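Local coordinates for putative ATPase, AAA family (Prochlorococcus marinus subsp. pastoris str. CCMP1986, PDB 3CTD), which belongs to the RarA/MGS1/WRNIP1 branch of the AAA ATPases, is represented here by its C-terminal part, and probably acts as a DNA-dependent ATPase when replication stalls, at the interface of chains A and B. Coordinates in Å, arbitrary orientation; residue numbers count along the deposited sequence, not the author numbering. Chains: chain A/B, Putative ATPase, AAA family.

Contact 1: the interface of chains A and B. Residues chain A 38, 56-57, 60; chain B 139, 145-147, 175.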
loop_
_atom_site.group_PDB
_atom_site.type_symbol
_atom_site.label_atom_id
_atom_site.label_comp_id
_atom_site.label_asym_id
_atom_site.label_seq_id
_atom_site.Cartn_x
_atom_site.Cartn_y
_atom_site.Cartn_z
ATOM N N VAL A 38 -22.157 -18.224 -11.972
ATOM C CA VAL A 38 -20.944 -18.744 -11.353
ATOM C C VAL A 38 -20.248 -17.635 -10.588
ATOM O O VAL A 38 -19.791 -17.863 -9.473
ATOM C CB VAL A 38 -19.951 -19.381 -12.347
ATOM C CG1 VAL A 38 -18.750 -19.878 -11.592
ATOM C CG2 VAL A 38 -20.615 -20.535 -13.099
ATOM N N TYR A 56 -13.216 -23.054 -5.317
ATOM C CA TYR A 56 -13.973 -23.931 -6.177
ATOM C C TYR A 56 -14.635 -23.154 -7.294
ATOM O O TYR A 56 -14.412 -23.480 -8.469
ATOM C CB TYR A 56 -14.975 -24.745 -5.382
ATOM C CG TYR A 56 -15.785 -25.642 -6.230
ATOM C CD1 TYR A 56 -15.302 -26.899 -6.596
ATOM C CD2 TYR A 56 -17.069 -25.243 -6.652
ATOM C CE1 TYR A 56 -16.062 -27.739 -7.387
ATOM C CE2 TYR A 56 -17.819 -26.032 -7.465
ATOM C CZ TYR A 56 -17.323 -27.292 -7.821
ATOM O OH TYR A 56 -18.105 -28.101 -8.588
ATOM N N TRP A 57 -15.421 -22.121 -6.968
ATOM C CA TRP A 57 -16.020 -21.304 -8.055
ATOM C C TRP A 57 -14.952 -20.614 -8.904
ATOM O O TRP A 57 -15.080 -20.561 -10.124
ATOM C CB TRP A 57 -17.088 -20.329 -7.552
ATOM C CG TRP A 57 -18.183 -21.122 -6.822
ATOM C CD1 TRP A 57 -18.477 -21.079 -5.489
ATOM C CD2 TRP A 57 -19.068 -22.118 -7.396
ATOM N NE1 TRP A 57 -19.496 -21.960 -5.202
ATOM C CE2 TRP A 57 -19.871 -22.617 -6.347
ATOM C CE3 TRP A 57 -19.238 -22.644 -8.683
ATOM C CZ2 TRP A 57 -20.834 -23.630 -6.538
ATOM C CZ3 TRP A 57 -20.225 -23.648 -8.885
ATOM C CH2 TRP A 57 -20.987 -24.136 -7.811
ATOM N N ASN A 60 -13.739 -23.138 -11.321
ATOM C CA ASN A 60 -14.793 -23.238 -12.316
ATOM C C ASN A 60 -14.686 -22.124 -13.373
ATOM O O ASN A 60 -14.694 -22.388 -14.582
ATOM C CB ASN A 60 -16.151 -23.241 -11.614
ATOM C CG ASN A 60 -17.289 -23.500 -12.552
ATOM O OD1 ASN A 60 -17.371 -22.886 -13.626
ATOM N ND2 ASN A 60 -18.200 -24.381 -12.152
ATOM N N ILE B 139 -12.681 -29.868 -10.149
ATOM C CA ILE B 139 -13.553 -29.445 -11.236
ATOM C C ILE B 139 -13.339 -30.403 -12.396
ATOM O O ILE B 139 -14.290 -30.847 -13.025
ATOM C CB ILE B 139 -13.227 -27.998 -11.716
ATOM C CG1 ILE B 139 -13.576 -26.981 -10.636
ATOM C CG2 ILE B 139 -13.887 -27.678 -13.051
ATOM C CD1 ILE B 139 -15.065 -26.802 -10.469
ATOM N N SER B 145 -21.390 -29.720 -12.578
ATOM C CA SER B 145 -20.991 -28.695 -11.612
ATOM C C SER B 145 -21.958 -27.522 -11.737
ATOM O O SER B 145 -21.590 -26.458 -12.230
ATOM C CB SER B 145 -19.546 -28.234 -11.921
ATOM O OG SER B 145 -19.147 -27.088 -11.172
ATOM N N LEU B 146 -23.216 -27.726 -11.348
ATOM C CA LEU B 146 -24.261 -26.682 -11.550
ATOM C C LEU B 146 -24.325 -25.746 -10.367
ATOM O O LEU B 146 -23.881 -26.104 -9.269
ATOM C CB LEU B 146 -25.639 -27.289 -11.753
ATOM C CG LEU B 146 -25.826 -27.872 -13.155
ATOM C CD1 LEU B 146 -27.235 -28.510 -13.260
ATOM C CD2 LEU B 146 -25.550 -26.809 -14.273
ATOM N N VAL B 147 -24.832 -24.538 -10.570
ATOM C CA VAL B 147 -24.760 -23.631 -9.458
ATOM C C VAL B 147 -25.938 -23.885 -8.567
ATOM O O VAL B 147 -27.038 -24.014 -9.054
ATOM C CB VAL B 147 -24.642 -22.155 -9.890
ATOM C CG1 VAL B 147 -24.489 -21.285 -8.654
ATOM C CG2 VAL B 147 -23.456 -21.970 -10.773
ATOM N N PRO B 175 -21.335 -26.971 -3.814
ATOM C CA PRO B 175 -22.433 -27.932 -4.083
ATOM C C PRO B 175 -22.560 -28.971 -2.958
ATOM O O PRO B 175 -21.556 -29.298 -2.312
ATOM C CB PRO B 175 -21.990 -28.618 -5.366
ATOM C CG PRO B 175 -20.874 -27.651 -5.988
ATOM C CD PRO B 175 -20.218 -27.046 -4.779
HETATM O O HOH W 1 -20.560 -24.403 -13.948
#
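A:Tyr56 meets B:Ile139, B:Ser145 and B:Pro175 and illustrates how one aromatic residue can organise both the dry and the wet half of an interface. With CG anti to the backbone N (chi1 179°), the phenol reaches away from its helix into chain B. The methyl CD1 of B:Ile139 rests over one face of the ring, 3.8 Å from its centroid, in a CH-pi contact. B:Pro175 approaches from the opposite side of the ring plane, tip to tip and displaced toward the rim, its CD 3.7 Å from CE2 of A:Tyr56. Within chain A, CD2 of A:Tyr56 lies 3.7 Å above the centre of the A:Trp57 indole, which backs the phenol and itself touches the proline.

At the tip of the phenol the contact turns polar. The hydroxyl OG of B:Ser145 donates to OH of A:Tyr56 at 3.0 Å. OG also lies 3.0 Å from ND2 of A:Asn60, a donor-acceptor pair but a bent one, since the nitrogen's straighter N-H goes to a water. That water, met along a nearly straight path (164° at the hydrogen), reaches the carbonyl O of B:Ser145 at 2.9 Å. Looser still is the flank where CG2 of A:Val38 meets CG2 of B:Val147 at 3.9 Å. In this C-terminal fragment, helix 51-63 of chain A, beside helix 35-47, faces the end of helix 131-139 and loop residues of chain B, a contact between two copies that may not be biological.

Contact 2: the interface of chains A and B. Residues chain A 62, 110-111, 114; chain B 132-133, 136.
Two helices of the MgsA-type C-terminal region meet here: helix 110-122 of chain A begins with A:Leu110 and A:Phe111, which pack against B:Ile132 and B:Phe133 near the start of helix 131-139. The contact is a worked case of apolar side chains fitting by shape, with no nitrogen or oxygen of one chain in bonding range of the other.

A:Leu110 has CG anti to the backbone N (chi1 -175°), and its two methyls serve different partners. CD1 lies 3.9 Å from CG1 of B:Ile132, while CD2 approaches CE1 of B:Phe133 at 3.8 Å, the two side chains running antiparallel alongside each other. The phenyl groups meet rim to rim, with CZ of A:Phe111 in the plane of the B:Phe133 ring, at its edge, 3.6 Å from CE2. Their planes are turned by about 70°, which makes this an edge contact rather than a parallel stack.

B:Ile132 divides its branches in turn. CG1, anti to the backbone N (chi1 171°), reaches A:Leu110, whereas CG2 touches CB of A:Ser114, one turn after A:Leu110 on helix 110-122, at 3.9 Å. That same CG2 sits 4.1 Å above the plane of the neighbouring B:Phe133 ring, toward its rim, and may help to fix the tilt of the phenyl. The engineered B:Met136, its chain bent, points toward A:Val62, but the modelled approach of its terminal methyl is too short to be trusted.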
loop_
_atom_site.group_PDB
_atom_site.type_symbol
_atom_site.label_atom_id
_atom_site.label_comp_id
_atom_site.label_asym_id
_atom_site.label_seq_id
_atom_site.Cartn_x
_atom_site.Cartn_y
_atom_site.Cartn_z
ATOM N N VAL A 62 -12.128 -20.305 -14.401
ATOM C CA VAL A 62 -10.977 -20.359 -15.249
ATOM C C VAL A 62 -10.914 -21.616 -16.142
ATOM O O VAL A 62 -10.578 -21.513 -17.294
ATOM C CB VAL A 62 -9.626 -20.050 -14.532
ATOM C CG1 VAL A 62 -9.810 -19.378 -13.183
ATOM C CG2 VAL A 62 -8.755 -21.249 -14.494
ATOM N N LEU A 110 -2.553 -16.930 -12.457
ATOM C CA LEU A 110 -3.504 -17.626 -11.628
ATOM C C LEU A 110 -3.221 -17.380 -10.126
ATOM O O LEU A 110 -4.143 -17.301 -9.325
ATOM C CB LEU A 110 -3.486 -19.140 -11.946
ATOM C CG LEU A 110 -4.519 -20.011 -11.240
ATOM C CD1 LEU A 110 -5.935 -19.342 -11.381
ATOM C CD2 LEU A 110 -4.522 -21.431 -11.809
ATOM N N PHE A 111 -1.953 -17.270 -9.753
ATOM C CA PHE A 111 -1.599 -16.950 -8.373
ATOM C C PHE A 111 -2.167 -15.596 -7.835
ATOM O O PHE A 111 -2.497 -15.490 -6.651
ATOM C CB PHE A 111 -0.075 -17.026 -8.198
ATOM C CG PHE A 111 0.455 -18.417 -8.202
ATOM C CD1 PHE A 111 0.118 -19.309 -7.155
ATOM C CD2 PHE A 111 1.305 -18.861 -9.238
ATOM C CE1 PHE A 111 0.608 -20.642 -7.144
ATOM C CE2 PHE A 111 1.788 -20.161 -9.255
ATOM C CZ PHE A 111 1.446 -21.073 -8.205
ATOM N N SER A 114 -5.809 -16.152 -7.241
ATOM C CA SER A 114 -5.994 -16.967 -6.067
ATOM C C SER A 114 -5.663 -16.181 -4.807
ATOM O O SER A 114 -6.425 -16.250 -3.802
ATOM C CB SER A 114 -5.130 -18.234 -6.148
ATOM O OG SER A 114 -5.142 -18.913 -4.902
ATOM N N ILE B 132 -5.554 -23.420 -5.354
ATOM C CA ILE B 132 -6.471 -23.245 -6.470
ATOM C C ILE B 132 -6.328 -24.441 -7.391
ATOM O O ILE B 132 -7.292 -24.846 -8.006
ATOM C CB ILE B 132 -6.197 -21.910 -7.242
ATOM C CG1 ILE B 132 -7.017 -21.816 -8.545
ATOM C CG2 ILE B 132 -4.742 -21.833 -7.590
ATOM C CD1 ILE B 132 -8.526 -21.930 -8.338
ATOM N N PHE B 133 -5.127 -24.996 -7.492
ATOM C CA PHE B 133 -4.898 -26.170 -8.351
ATOM C C PHE B 133 -5.627 -27.392 -7.808
ATOM O O PHE B 133 -6.066 -28.251 -8.572
ATOM C CB PHE B 133 -3.410 -26.480 -8.502
ATOM C CG PHE B 133 -2.633 -25.391 -9.167
ATOM C CD1 PHE B 133 -2.721 -25.191 -10.522
ATOM C CD2 PHE B 133 -1.797 -24.569 -8.434
ATOM C CE1 PHE B 133 -1.988 -24.180 -11.149
ATOM C CE2 PHE B 133 -1.075 -23.537 -9.049
ATOM C CZ PHE B 133 -1.164 -23.345 -10.399
ATOM N N MET B 136 -9.168 -26.922 -8.840
ATOM C CA MET B 136 -9.168 -27.123 -10.265
ATOM C C MET B 136 -9.178 -28.628 -10.600
ATOM O O MET B 136 -9.733 -29.043 -11.625
ATOM C CB MET B 136 -7.911 -26.503 -10.800
ATOM C CG MET B 136 -7.902 -26.242 -12.239
ATOM S SD MET B 136 -6.966 -24.715 -12.577
ATOM C CE MET B 136 -8.339 -23.543 -12.565
#

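Contact 1 and contact 2 lie about 13 Å apart, measured between the centres of their C-alpha atoms, and are parts of the same A-B interface. Helix 131-139 of chain B takes part in both: its early turns serve contact 2 and its last residue contact 1. Helix 51-63 carries most of chain A's share of contact 1 and reaches contact 2 through A:Val62, a doubtful contact. Chain A adds helix 110-122 on one side, chain B its loops on the other. The interface is not an exact two-fold, and the chains present different residues. The deposited assembly holds four copies; the structure alone does not establish the oligomer in the cell.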